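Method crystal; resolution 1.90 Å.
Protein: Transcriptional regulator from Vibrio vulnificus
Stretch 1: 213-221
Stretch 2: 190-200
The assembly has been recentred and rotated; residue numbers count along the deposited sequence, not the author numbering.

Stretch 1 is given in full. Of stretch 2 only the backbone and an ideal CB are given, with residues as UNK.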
# COMPACT_ATOMS: atom_id res chain seq x y z
N SER A 213 -21.59 1.98 -8.87
CA SER A 213 -20.73 1.19 -9.71
C SER A 213 -21.47 -0.13 -9.74
O SER A 213 -22.33 -0.35 -8.89
CB SER A 213 -19.33 1.07 -9.04
OG SER A 213 -19.36 -0.03 -8.07
N PRO A 214 -21.12 -1.03 -10.68
CA PRO A 214 -21.66 -2.41 -10.70
C PRO A 214 -21.51 -3.12 -9.33
O PRO A 214 -22.37 -3.96 -8.89
CB PRO A 214 -20.76 -3.09 -11.72
CG PRO A 214 -20.40 -2.00 -12.72
CD PRO A 214 -20.34 -0.72 -11.91
N LEU A 215 -20.38 -2.87 -8.68
CA LEU A 215 -20.10 -3.46 -7.38
C LEU A 215 -21.05 -2.98 -6.29
O LEU A 215 -21.43 -3.73 -5.35
CB LEU A 215 -18.58 -3.30 -7.03
CG LEU A 215 -18.03 -3.97 -5.74
CD1 LEU A 215 -18.22 -5.48 -5.80
CD2 LEU A 215 -16.50 -3.69 -5.55
N SER A 216 -21.50 -1.72 -6.35
CA SER A 216 -22.40 -1.29 -5.25
C SER A 216 -23.69 -2.07 -5.13
O SER A 216 -24.18 -2.27 -4.04
CB SER A 216 -22.61 0.23 -5.20
OG SER A 216 -22.94 0.63 -6.47
N SER A 217 -24.20 -2.63 -6.21
CA SER A 217 -25.41 -3.37 -6.05
C SER A 217 -25.08 -4.81 -5.59
O SER A 217 -25.95 -5.63 -5.50
CB SER A 217 -26.20 -3.36 -7.39
OG SER A 217 -25.66 -4.36 -8.24
N LEU A 218 -23.82 -5.12 -5.28
CA LEU A 218 -23.52 -6.45 -4.72
C LEU A 218 -22.78 -6.28 -3.42
O LEU A 218 -21.93 -7.12 -3.14
CB LEU A 218 -22.56 -7.25 -5.67
CG LEU A 218 -22.98 -7.42 -7.13
CD1 LEU A 218 -21.73 -7.69 -7.95
CD2 LEU A 218 -24.03 -8.54 -7.20
N SER A 219 -23.07 -5.21 -2.69
CA SER A 219 -22.32 -4.82 -1.47
C SER A 219 -23.27 -4.67 -0.31
O SER A 219 -24.33 -4.03 -0.48
CB SER A 219 -21.61 -3.48 -1.68
OG SER A 219 -20.63 -3.60 -2.69
N THR A 220 -22.96 -5.30 0.82
CA THR A 220 -23.76 -5.14 2.04
C THR A 220 -23.47 -3.75 2.60
O THR A 220 -24.34 -3.11 3.15
CB THR A 220 -23.49 -6.27 3.08
OG1 THR A 220 -23.56 -7.55 2.43
CG2 THR A 220 -24.52 -6.34 4.23
N GLU A 221 -22.20 -3.34 2.56
CA GLU A 221 -21.75 -2.04 3.00
C GLU A 221 -20.69 -1.49 2.03
O GLU A 221 -20.06 -2.27 1.31
CB GLU A 221 -21.04 -2.16 4.37
CG GLU A 221 -21.80 -2.93 5.48
CD GLU A 221 -23.00 -2.19 6.16
OE1 GLU A 221 -23.24 -0.99 5.81
OE2 GLU A 221 -23.68 -2.83 7.07
N UNK A 190 -13.31 -9.47 -10.40
CA UNK A 190 -13.48 -9.09 -8.99
C UNK A 190 -14.96 -9.07 -8.66
O UNK A 190 -15.35 -9.63 -7.61
CB UNK A 190 -12.85 -7.73 -8.70
N UNK A 191 -15.78 -8.36 -9.46
CA UNK A 191 -17.28 -8.31 -9.29
C UNK A 191 -17.89 -9.67 -9.24
O UNK A 191 -18.81 -9.91 -8.47
CB UNK A 191 -17.94 -7.53 -10.43
N UNK A 192 -17.38 -10.58 -10.10
CA UNK A 192 -17.97 -11.89 -10.22
C UNK A 192 -17.78 -12.67 -8.92
O UNK A 192 -18.72 -13.28 -8.37
CB UNK A 192 -17.36 -12.65 -11.40
N UNK A 193 -16.56 -12.63 -8.38
CA UNK A 193 -16.30 -13.30 -7.15
C UNK A 193 -17.10 -12.61 -6.02
O UNK A 193 -17.78 -13.32 -5.21
CB UNK A 193 -14.80 -13.31 -6.86
N UNK A 194 -17.13 -11.27 -5.96
CA UNK A 194 -17.87 -10.65 -4.84
C UNK A 194 -19.35 -11.04 -4.92
O UNK A 194 -20.02 -11.34 -3.90
CB UNK A 194 -17.72 -9.13 -4.86
N UNK A 195 -19.86 -11.04 -6.15
CA UNK A 195 -21.25 -11.42 -6.51
C UNK A 195 -21.64 -12.81 -6.07
O UNK A 195 -22.78 -13.05 -5.61
CB UNK A 195 -21.44 -11.32 -8.02
N UNK A 196 -20.70 -13.75 -6.12
CA UNK A 196 -21.00 -15.10 -5.61
C UNK A 196 -21.30 -15.20 -4.09
O UNK A 196 -22.25 -15.95 -3.69
CB UNK A 196 -19.81 -16.01 -5.93
N UNK A 197 -20.53 -14.47 -3.28
CA UNK A 197 -20.75 -14.39 -1.85
C UNK A 197 -22.05 -13.62 -1.59
O UNK A 197 -22.91 -14.06 -0.82
CB UNK A 197 -19.56 -13.72 -1.15
N UNK A 198 -22.19 -12.47 -2.23
CA UNK A 198 -23.39 -11.70 -2.10
C UNK A 198 -24.62 -12.53 -2.37
O UNK A 198 -25.61 -12.46 -1.60
CB UNK A 198 -23.35 -10.49 -3.04
N UNK A 199 -24.58 -13.38 -3.39
CA UNK A 199 -25.76 -14.20 -3.73
C UNK A 199 -26.06 -15.34 -2.75
O UNK A 199 -27.18 -15.85 -2.67
CB UNK A 199 -25.57 -14.80 -5.13
N UNK A 200 -25.09 -15.68 -1.94
CA UNK A 200 -25.33 -16.68 -0.93
C UNK A 200 -25.62 -16.05 0.43
O UNK A 200 -25.48 -16.75 1.43
CB UNK A 200 -24.13 -17.62 -0.83

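Stretch 2 enters already helical at 190 and continues as a helix through 198, and stretch 1 lies along one side of it as a turn offering chiefly the carbons of Pro214, Leu215 and Leu218, together with the bare carbonyl oxygen of Leu218. No hydrogen bond joins the two, so shape decides most positions.

At position 190 the CA-to-CB bond points sideways, and no atom of stretch 1 comes within 5.5 Å of the ideal CB. Stretch 1 sets little constraint, and many helix-compatible residues would serve; the residue is Val190, and Val190 CG1 comes no closer than 5.1 Å to Leu215 CD2.

Position 191 also points sideways, but its ideal CB lies 4.5 Å from Leu218 CD1, 5.1 Å from Leu215 CD1 and 5.4 Å from Pro214 CB. Three apolar groups around one site call for an aliphatic chain long enough to bend toward them; leucine, isoleucine or methionine would be reasonable. Ile191 is found, and its branching lets it meet two neighbours at once: CD1 reaches Pro214 CB at 3.6 Å, while CG2 packs against Leu218 CD1 at 3.5 Å.

Position 192 points away and 193 is out of reach, so stretch 1 cannot choose between polar and apolar residues. They are His192 and Ala193.

Position 194 points toward stretch 1, and its ideal CB is already 3.8 Å from Leu215 CD1, which is van der Waals contact. A small apolar residue suits the place. Ala194 supplies just the methyl.

At position 195 the phi/psi values of -57/-36 are ordinary for a helix, so the backbone does not demand glycine. The surroundings favour something very small, however: an ideal CB would sit 3.6 Å from Leu218 CD1 and be crowded by the carbonyl O of residue 191 at 3.0 Å. Alanine might be considered, but Gly195 is present, and Leu218 CD1 lies 4.0 Å from Gly195 CA.

Positions 196 and 197, pointing away and sideways, have nothing of stretch 1 near their ideal CB atoms, so many residues would do. Leu196 and Ala197 make no contact here.

Position 198 points toward the turn, with its ideal CB 3.7 Å from Leu218 O and 5.3 Å from Ser219 N. The exposed backbone there could be covered by a broad, flat side chain, or approached by a long polar one. Tyr198 takes the first course. Its ring lies against the turn so that Leu218 CA stands over the face, 3.7 Å from the ring centroid and 10° off the normal, a CH-pi contact. Leu218 O comes within 3.1 Å of Tyr198 CD1 yet finds no polar partner, and Thr220 N lies at the ring edge, 4.1 Å from Tyr198 CE1.

At position 199 the bond points sideways into open space, where a long flexible chain could still turn back. Lys199 does so, its CE coming 4.3 Å from Leu218 CD2. Position 200 is beyond reach, so stretch 1 sets no preference; Arg200 hydrogen-bonds elsewhere in the structure, through NE and NH2.

Stretch 2, residues 190-200: VIHAAGLAYKR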
# COMPACT_ATOMS: atom_id res chain seq x y z
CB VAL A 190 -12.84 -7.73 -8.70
CG1 VAL A 190 -13.20 -7.22 -7.31
CG2 VAL A 190 -11.31 -7.94 -8.76
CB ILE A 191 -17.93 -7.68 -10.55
CG1 ILE A 191 -17.66 -6.20 -10.62
CG2 ILE A 191 -19.45 -7.93 -10.64
CD1 ILE A 191 -18.29 -5.72 -11.97
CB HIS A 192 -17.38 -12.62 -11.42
CG HIS A 192 -17.87 -14.03 -11.53
ND1 HIS A 192 -19.18 -14.35 -11.86
CD2 HIS A 192 -17.20 -15.26 -11.33
CE1 HIS A 192 -19.33 -15.68 -11.84
NE2 HIS A 192 -18.10 -16.23 -11.52
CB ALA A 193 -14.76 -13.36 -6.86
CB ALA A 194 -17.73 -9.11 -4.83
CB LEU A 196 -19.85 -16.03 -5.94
CG LEU A 196 -19.83 -16.32 -7.50
CD1 LEU A 196 -18.40 -16.85 -7.86
CD2 LEU A 196 -20.97 -17.28 -7.92
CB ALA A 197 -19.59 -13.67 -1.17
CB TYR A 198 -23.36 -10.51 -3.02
CG TYR A 198 -24.50 -9.53 -2.75
CD1 TYR A 198 -24.35 -8.54 -1.75
CD2 TYR A 198 -25.69 -9.57 -3.50
CE1 TYR A 198 -25.37 -7.63 -1.48
CE2 TYR A 198 -26.73 -8.66 -3.26
CZ TYR A 198 -26.56 -7.68 -2.27
OH TYR A 198 -27.52 -6.74 -2.00
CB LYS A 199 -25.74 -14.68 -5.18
CG LYS A 199 -25.89 -13.51 -6.15
CD LYS A 199 -25.40 -13.85 -7.56
CE LYS A 199 -25.16 -12.57 -8.37
NZ LYS A 199 -25.63 -12.67 -9.79
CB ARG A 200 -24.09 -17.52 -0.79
CG ARG A 200 -23.97 -18.51 -1.91
CD ARG A 200 -22.60 -19.09 -1.87
NE ARG A 200 -22.41 -19.93 -0.68
CZ ARG A 200 -22.88 -21.17 -0.57
NH1 ARG A 200 -23.59 -21.73 -1.55
NH2 ARG A 200 -22.62 -21.86 0.52
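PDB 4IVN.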